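Local coordinates for enoyl-CoA hydratase/isomerase family protein (Mycobacterium tuberculosis, PDB 4FN7) that acts as an enoyl-CoA isomerase of the crotonase superfamily, working on the double bond of unsaturated acyl-CoA thioesters in lipid metabolism, at the interface of chains A and B. Numbering follows the deposited sequence. Chains: chain A/B, Enoyl-CoA hydratase/isomerase family protein.

The interface of chains A and B. Residues chain A 152, 156, 160; chain B 116-118, 176, 195.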
ATOM      1  N   SER A 152      -0.928   1.052  -6.222  1.00  8.66           N
ATOM      2  CA  SER A 152      -0.809   1.234  -7.664  1.00  8.75           C
ATOM      3  C   SER A 152      -0.554  -0.081  -8.405  1.00  9.27           C
ATOM      4  O   SER A 152      -1.042  -0.274  -9.522  1.00  9.40           O
ATOM      5  CB  SER A 152       0.247   2.283  -8.003  1.00 10.17           C
ATOM      6  OG  SER A 152      -0.310   3.583  -7.924  1.00 11.05           O
ATOM      7  N   GLN A 156      -2.852  -2.010 -11.552  1.00  7.91           N
ATOM      8  CA  GLN A 156      -2.339  -2.464 -12.842  1.00  8.66           C
ATOM      9  C   GLN A 156      -2.385  -3.979 -12.982  1.00  8.58           C
ATOM     10  O   GLN A 156      -2.610  -4.499 -14.078  1.00  9.16           O
ATOM     11  CB  GLN A 156      -0.921  -1.959 -13.070  1.00  9.83           C
ATOM     12  CG  GLN A 156      -0.845  -0.441 -13.034  1.00 10.39           C
ATOM     13  CD  GLN A 156       0.152   0.112 -14.023  1.00 11.41           C
ATOM     14  OE1 GLN A 156       1.313  -0.288 -14.027  1.00 14.33           O
ATOM     15  NE2 GLN A 156      -0.298   1.031 -14.882  1.00 10.72           N
ATOM     16  N   LEU A 160      -5.260  -4.258 -15.864  1.00  9.18           N
ATOM     17  CA  LEU A 160      -4.367  -4.262 -17.022  1.00  9.67           C
ATOM     18  C   LEU A 160      -3.582  -5.561 -17.184  1.00  9.37           C
ATOM     19  O   LEU A 160      -2.751  -5.667 -18.080  1.00 11.25           O
ATOM     20  CB  LEU A 160      -3.396  -3.083 -16.971  1.00 10.65           C
ATOM     21  CG  LEU A 160      -4.025  -1.684 -16.980  1.00 10.55           C
ATOM     22  CD1 LEU A 160      -2.935  -0.640 -16.890  1.00 10.61           C
ATOM     23  CD2 LEU A 160      -4.905  -1.455 -18.223  1.00 11.14           C
TER
ATOM     24  N   ASP B 116      -5.547   4.551 -15.925  1.00  9.35           N
ATOM     25  CA  ASP B 116      -5.127   3.188 -15.634  1.00  9.58           C
ATOM     26  C   ASP B 116      -3.606   3.070 -15.676  1.00  8.74           C
ATOM     27  O   ASP B 116      -3.013   2.294 -14.924  1.00  9.85           O
ATOM     28  CB  ASP B 116      -5.741   2.222 -16.638  1.00  9.74           C
ATOM     29  CG  ASP B 116      -7.242   2.164 -16.536  1.00  9.62           C
ATOM     30  OD1 ASP B 116      -7.744   1.671 -15.512  1.00 11.71           O
ATOM     31  OD2 ASP B 116      -7.935   2.586 -17.487  1.00 12.06           O
ATOM     32  N   HIS B 117      -2.983   3.828 -16.570  1.00  8.85           N
ATOM     33  CA  HIS B 117      -1.533   3.857 -16.707  1.00  7.86           C
ATOM     34  C   HIS B 117      -1.121   5.311 -16.887  1.00  8.86           C
ATOM     35  O   HIS B 117      -1.751   6.042 -17.650  1.00  9.52           O
ATOM     36  CB  HIS B 117      -1.106   3.038 -17.927  1.00  8.88           C
ATOM     37  CG  HIS B 117       0.375   2.892 -18.073  1.00 10.02           C
ATOM     38  ND1 HIS B 117       1.149   2.212 -17.156  1.00 11.39           N
ATOM     39  CD2 HIS B 117       1.228   3.348 -19.022  1.00 11.35           C
ATOM     40  CE1 HIS B 117       2.413   2.254 -17.537  1.00 11.78           C
ATOM     41  NE2 HIS B 117       2.488   2.930 -18.671  1.00 11.75           N
ATOM     42  N   ARG B 118      -0.066   5.729 -16.199  1.00  8.74           N
ATOM     43  CA  ARG B 118       0.329   7.125 -16.161  1.00  9.39           C
ATOM     44  C   ARG B 118       1.818   7.239 -16.462  1.00  8.93           C
ATOM     45  O   ARG B 118       2.640   6.655 -15.755  1.00 10.37           O
ATOM     46  CB  ARG B 118       0.044   7.696 -14.769  1.00  9.64           C
ATOM     47  CG  ARG B 118      -1.398   7.538 -14.329  1.00  9.20           C
ATOM     48  CD  ARG B 118      -1.538   7.618 -12.811  1.00 10.89           C
ATOM     49  NE  ARG B 118      -0.902   6.461 -12.178  1.00  9.38           N
ATOM     50  CZ  ARG B 118      -0.714   6.320 -10.869  1.00  9.01           C
ATOM     51  NH1 ARG B 118      -1.115   7.265 -10.030  1.00  9.73           N
ATOM     52  NH2 ARG B 118      -0.126   5.226 -10.407  1.00  9.90           N
ATOM     53  N   ASP B 176       3.142   5.565 -13.134  1.00  9.22           N
ATOM     54  CA  ASP B 176       3.461   4.153 -13.350  1.00  9.66           C
ATOM     55  C   ASP B 176       4.696   3.924 -14.211  1.00  9.83           C
ATOM     56  O   ASP B 176       5.260   2.826 -14.218  1.00 12.49           O
ATOM     57  CB  ASP B 176       2.284   3.428 -13.994  1.00 10.39           C
ATOM     58  CG  ASP B 176       1.009   3.627 -13.241  1.00 10.28           C
ATOM     59  OD1 ASP B 176       0.889   3.091 -12.114  1.00 10.24           O
ATOM     60  OD2 ASP B 176       0.122   4.326 -13.776  1.00 10.28           O
ATOM     61  N   PHE B 195      -3.112  -1.990 -24.374  1.00 11.32           N
ATOM     62  CA  PHE B 195      -4.257  -2.233 -23.503  1.00 10.24           C
ATOM     63  C   PHE B 195      -5.562  -2.437 -24.272  1.00  9.71           C
ATOM     64  O   PHE B 195      -6.470  -3.107 -23.781  1.00 11.07           O
ATOM     65  CB  PHE B 195      -4.416  -1.104 -22.485  1.00 10.91           C
ATOM     66  CG  PHE B 195      -3.194  -0.862 -21.643  1.00 11.11           C
ATOM     67  CD1 PHE B 195      -2.396  -1.916 -21.223  1.00 12.57           C
ATOM     68  CD2 PHE B 195      -2.851   0.425 -21.269  1.00 11.66           C
ATOM     69  CE1 PHE B 195      -1.270  -1.683 -20.445  1.00 13.76           C
ATOM     70  CE2 PHE B 195      -1.730   0.662 -20.492  1.00 13.01           C
ATOM     71  CZ  PHE B 195      -0.938  -0.392 -20.080  1.00 13.84           C
TER
HETATM   72  O   HOH W   1      -1.411   2.148 -10.886  1.00 11.92           O
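A:Gln156 pushes its carboxamide into chain B, where both hydrogens of NE2 are taken up. A:Gln156 NE2 lies 2.9 Å from ND1 of the B:His117 imidazole, in the ring plane, in a nearly straight bond. The other hydrogen meets a lone pair of the B:Asp116 backbone carbonyl, whose O is 3.0 Å from A:Gln156 NE2. A primary amide suits this place because its two N-H groups diverge in one plane, and the pair of acceptors fixes its rotation. Histidine offers a ring nitrogen as acceptor: chi1 of -174° swings the ring away from the backbone N, and chi2 of 65° turns ND1 toward the amide.

The carboxylate of B:Asp176 stacks under that amide, the two planes 16° apart and A:Gln156 CD 3.7 Å from B:Asp176 CG. Its two oxygens match NE and NH2 of B:Arg118, which form a side-on salt bridge; the oxygens lie in the guanidinium plane, but the nitrogens come from above the carboxylate plane. The backbone N of B:Arg118 adds a bond to OD2. Arginine can hold the carboxylate and still donate across: B:Arg118 NH2 is 3.0 Å from A:Ser152 OG, a small hydroxyl that accepts in a more bent bond. A water joins the A:Ser152 carbonyl O to B:Asp176 OD1.

Just past the end of helix 151-159, A:Leu160 uses its branched methyls. CD2 sits over a face of the B:Phe195 ring, 4.0 Å from the centroid, while CD1 touches B:Phe195 CZ and lies against B:Asp116 O and CB.

Helix 151-159 and the residue after it thus meet the start of strand 117-120, the loop at B:Asp176 and helix 184-196, probably contributing to the deposited trimer, the unit from which crotonase hexamers are commonly built.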